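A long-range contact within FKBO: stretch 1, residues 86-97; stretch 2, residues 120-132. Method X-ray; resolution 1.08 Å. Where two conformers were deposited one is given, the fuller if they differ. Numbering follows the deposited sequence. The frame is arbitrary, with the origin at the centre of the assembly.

Stretch 1, residues 86-97: MDNGIAWARTDA
Stretch 2 120-132: TNVFQLTRSLGYP

Three water molecules join N88 to N121, whose side chains approach no nearer than 3.8 Å (N88 CB to N121 CG). One accepts from N88 ND2 (2.8 Å) and donates to N121 O (2.9 Å); a second donates to N88 O (2.7 Å) and accepts from N121 ND2 (3.0 Å); the third donates to N121 OD1 (2.9 Å) and, weakly, to N88 OD1 (2.9 Å). Both asparagines are chi1 m, and their amides supply donors and acceptors alike.

N88 (phi/psi 54/37) lies in a type I' turn, D87 to I90, closed by reciprocal backbone hydrogen bonds between D87 and I90 (N to O, 2.9 Å each way). G89 (85/-8) suits a conformation that would jam a CB against the preceding carbonyl. Strand 90-94 then runs 30° from parallel to helix 120-129, the axes 10.5 Å apart at closest, with I90 CA 7.6 Å from V122 CA and R94 CA 9.1 Å from L129 CA.

The contact buries 558 Å² over both sides. The CA-to-CB bonds of I90, W92 and R94 point toward the second stretch, those of A91 and A93 away. I90, W92 and L125 are buried, and apolar side chains suit that interior. I90 (m, t) places CG2 3.7 Å from L125 CD2 and CD1 4.1 Å from V122 CG2. L125 (t, p) also sets CD2 3.6 Å from W92 CD1. W92 (chi1 p, chi2 -93°) offers one face to L129 (m, t), whose CD1 sits 3.8 Å from the six-membered ring centroid, 10° off its normal. The indole is anchored by W92 NE1 donating to D87 OD2 (2.8 Å).

Past the helix, G130 takes positive phi (90/36), and the buried Y131 (-129/65; chi1 m, chi2 77°), with the most area covered (102 Å²), carries its ring onward, in the direction the helix was running, to the end of the strand. Its hydroxyl is both acceptor and donor: R94 NH1 donates to Y131 OH (2.9 Å, 157°), and Y131 OH donates to T95 O (2.6 Å). The extended R94 (p, t, t; chi4 81°) meets it at the guanidinium edge.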

# COMPACT_ATOMS: atom_id res chain seq x y z
N MSE A 86 18.37 -10.75 -3.85
CA MSE A 86 17.81 -10.88 -2.52
C MSE A 86 18.86 -10.42 -1.51
O MSE A 86 20.01 -10.89 -1.56
CB MSE A 86 17.41 -12.32 -2.24
CG MSE A 86 16.07 -12.77 -2.82
SE MSE A 86 15.09 -14.12 -1.76
CE MSE A 86 16.20 -14.11 -0.16
N ASP A 87 18.48 -9.52 -0.61
CA ASP A 87 19.38 -9.01 0.41
C ASP A 87 18.59 -8.83 1.68
O ASP A 87 17.56 -8.17 1.66
CB ASP A 87 19.95 -7.66 -0.01
CG ASP A 87 20.97 -7.79 -1.12
OD1 ASP A 87 22.14 -8.08 -0.79
OD2 ASP A 87 20.60 -7.62 -2.30
N ASN A 88 19.07 -9.40 2.78
CA ASN A 88 18.44 -9.21 4.09
C ASN A 88 16.96 -9.57 4.08
O ASN A 88 16.16 -8.91 4.74
CB ASN A 88 18.63 -7.76 4.55
CG ASN A 88 20.07 -7.43 4.86
OD1 ASN A 88 20.74 -8.18 5.57
ND2 ASN A 88 20.56 -6.33 4.31
N GLY A 89 16.60 -10.63 3.34
CA GLY A 89 15.22 -11.07 3.25
C GLY A 89 14.38 -10.35 2.21
O GLY A 89 13.25 -10.72 2.00
N ILE A 90 14.93 -9.30 1.61
CA ILE A 90 14.19 -8.51 0.63
C ILE A 90 14.49 -9.06 -0.75
O ILE A 90 15.66 -9.03 -1.19
CB ILE A 90 14.61 -7.02 0.67
CG1 ILE A 90 14.51 -6.42 2.09
CG2 ILE A 90 13.77 -6.22 -0.33
CD1 ILE A 90 15.24 -5.08 2.24
N ALA A 91 13.46 -9.53 -1.45
CA ALA A 91 13.59 -9.84 -2.86
C ALA A 91 13.27 -8.60 -3.65
O ALA A 91 12.26 -7.96 -3.39
CB ALA A 91 12.68 -11.00 -3.26
N TRP A 92 14.13 -8.25 -4.62
CA TRP A 92 13.97 -7.02 -5.36
C TRP A 92 14.28 -7.19 -6.83
O TRP A 92 15.03 -8.09 -7.24
CB TRP A 92 14.85 -5.92 -4.74
CG TRP A 92 16.32 -6.27 -4.62
CD1 TRP A 92 16.95 -6.83 -3.54
CD2 TRP A 92 17.33 -6.11 -5.63
NE1 TRP A 92 18.28 -7.02 -3.80
CE2 TRP A 92 18.54 -6.57 -5.07
CE3 TRP A 92 17.33 -5.60 -6.94
CZ2 TRP A 92 19.74 -6.57 -5.77
CZ3 TRP A 92 18.55 -5.59 -7.64
CH2 TRP A 92 19.73 -6.08 -7.05
N ALA A 93 13.69 -6.30 -7.62
CA ALA A 93 14.00 -6.16 -9.04
C ALA A 93 14.07 -4.68 -9.34
O ALA A 93 13.26 -3.90 -8.81
CB ALA A 93 12.92 -6.82 -9.91
N ARG A 94 15.00 -4.28 -10.20
CA ARG A 94 15.13 -2.87 -10.54
C ARG A 94 15.21 -2.70 -12.05
O ARG A 94 15.76 -3.56 -12.77
CB ARG A 94 16.40 -2.26 -9.89
CG ARG A 94 17.72 -2.75 -10.49
CD ARG A 94 18.94 -2.26 -9.65
NE ARG A 94 20.19 -2.63 -10.34
CZ ARG A 94 20.73 -1.93 -11.34
NH1 ARG A 94 20.19 -0.79 -11.74
NH2 ARG A 94 21.82 -2.38 -11.97
N THR A 95 14.65 -1.59 -12.52
CA THR A 95 15.02 -1.02 -13.80
C THR A 95 16.08 0.05 -13.51
O THR A 95 16.42 0.27 -12.35
CB THR A 95 13.83 -0.39 -14.50
OG1 THR A 95 13.39 0.74 -13.75
CG2 THR A 95 12.69 -1.41 -14.66
N ASP A 96 16.63 0.73 -14.51
CA ASP A 96 17.56 1.79 -14.17
C ASP A 96 16.90 2.90 -13.35
O ASP A 96 17.58 3.52 -12.51
CB ASP A 96 18.26 2.33 -15.41
CG ASP A 96 19.31 1.36 -15.94
OD1 ASP A 96 19.89 0.57 -15.15
OD2 ASP A 96 19.61 1.39 -17.15
N ALA A 97 15.59 3.11 -13.50
CA ALA A 97 14.91 4.22 -12.83
C ALA A 97 14.09 3.86 -11.59
O ALA A 97 13.84 4.76 -10.77
CB ALA A 97 14.01 4.94 -13.83
N THR A 120 14.52 -0.90 8.61
CA THR A 120 15.94 -0.53 8.49
C THR A 120 16.53 -1.14 7.23
O THR A 120 17.26 -0.48 6.49
CB THR A 120 16.72 -0.99 9.71
OG1 THR A 120 16.36 -0.20 10.85
CG2 THR A 120 18.23 -0.84 9.49
N ASN A 121 16.22 -2.40 7.00
CA ASN A 121 16.77 -3.10 5.85
C ASN A 121 16.23 -2.51 4.53
O ASN A 121 16.98 -2.38 3.56
CB ASN A 121 16.51 -4.60 5.93
CG ASN A 121 17.34 -5.25 7.03
OD1 ASN A 121 18.38 -4.72 7.41
ND2 ASN A 121 16.87 -6.36 7.56
N VAL A 122 14.96 -2.12 4.51
CA VAL A 122 14.39 -1.44 3.34
C VAL A 122 15.10 -0.11 3.07
O VAL A 122 15.53 0.17 1.93
CB VAL A 122 12.88 -1.26 3.50
CG1 VAL A 122 12.31 -0.35 2.41
CG2 VAL A 122 12.15 -2.61 3.48
N PHE A 123 15.22 0.74 4.10
CA PHE A 123 15.89 2.02 3.91
C PHE A 123 17.33 1.81 3.46
O PHE A 123 17.83 2.51 2.57
CB PHE A 123 15.86 2.87 5.18
CG PHE A 123 14.49 3.32 5.62
CD1 PHE A 123 13.60 3.94 4.75
CD2 PHE A 123 14.10 3.16 6.94
CE1 PHE A 123 12.35 4.37 5.19
CE2 PHE A 123 12.85 3.56 7.38
CZ PHE A 123 11.98 4.17 6.51
N GLN A 124 18.02 0.84 4.08
CA GLN A 124 19.40 0.59 3.70
C GLN A 124 19.54 0.09 2.27
O GLN A 124 20.47 0.49 1.58
CB GLN A 124 20.03 -0.40 4.67
CG GLN A 124 21.49 -0.70 4.35
CD GLN A 124 22.37 0.57 4.15
OE1 GLN A 124 22.28 1.54 4.91
NE2 GLN A 124 23.23 0.55 3.13
N LEU A 125 18.63 -0.78 1.82
CA LEU A 125 18.68 -1.29 0.46
C LEU A 125 18.43 -0.15 -0.55
O LEU A 125 19.11 -0.05 -1.58
CB LEU A 125 17.65 -2.40 0.23
CG LEU A 125 17.74 -3.06 -1.15
CD1 LEU A 125 19.01 -3.90 -1.25
CD2 LEU A 125 16.49 -3.91 -1.42
N THR A 126 17.44 0.68 -0.27
CA THR A 126 17.17 1.79 -1.18
C THR A 126 18.38 2.71 -1.27
O THR A 126 18.70 3.20 -2.35
CB THR A 126 15.89 2.56 -0.81
OG1 THR A 126 16.02 3.17 0.47
CG2 THR A 126 14.65 1.65 -0.87
N ARG A 127 19.06 2.93 -0.15
CA ARG A 127 20.27 3.75 -0.20
C ARG A 127 21.40 3.05 -0.97
O ARG A 127 22.02 3.65 -1.86
CB ARG A 127 20.74 4.09 1.21
CG ARG A 127 19.86 5.06 1.91
CD ARG A 127 20.52 5.58 3.17
NE ARG A 127 20.77 4.54 4.19
CZ ARG A 127 19.93 4.23 5.18
NH1 ARG A 127 18.77 4.87 5.33
NH2 ARG A 127 20.27 3.29 6.04
N SER A 128 21.66 1.79 -0.64
CA SER A 128 22.77 1.07 -1.24
C SER A 128 22.62 0.87 -2.75
O SER A 128 23.60 0.97 -3.49
CB SER A 128 22.92 -0.29 -0.57
OG SER A 128 23.96 -1.03 -1.17
N LEU A 129 21.40 0.58 -3.20
CA LEU A 129 21.17 0.36 -4.62
C LEU A 129 21.02 1.67 -5.39
O LEU A 129 21.12 1.66 -6.63
CB LEU A 129 19.93 -0.50 -4.85
CG LEU A 129 20.01 -1.97 -4.41
CD1 LEU A 129 18.69 -2.67 -4.70
CD2 LEU A 129 21.11 -2.72 -5.10
N GLY A 130 20.77 2.78 -4.70
CA GLY A 130 20.62 4.07 -5.38
C GLY A 130 19.20 4.39 -5.80
O GLY A 130 19.02 5.04 -6.84
N TYR A 131 18.21 4.00 -4.99
CA TYR A 131 16.80 4.30 -5.24
C TYR A 131 16.21 4.93 -3.97
O TYR A 131 15.34 4.36 -3.32
CB TYR A 131 16.02 3.04 -5.67
CG TYR A 131 16.55 2.45 -6.94
CD1 TYR A 131 17.73 1.69 -6.94
CD2 TYR A 131 15.91 2.66 -8.16
CE1 TYR A 131 18.25 1.17 -8.11
CE2 TYR A 131 16.44 2.15 -9.35
CZ TYR A 131 17.60 1.40 -9.31
OH TYR A 131 18.14 0.90 -10.47
N PRO A 132 16.69 6.13 -3.60
CA PRO A 132 16.37 6.65 -2.27
C PRO A 132 14.95 7.18 -2.12
O PRO A 132 14.53 7.39 -0.98
CB PRO A 132 17.38 7.80 -2.10
CG PRO A 132 17.63 8.26 -3.51
CD PRO A 132 17.67 6.98 -4.31
O HOH W 1 19.24 -4.11 3.15
O HOH W 2 14.44 -7.82 6.54
O HOH W 3 20.57 -6.60 7.98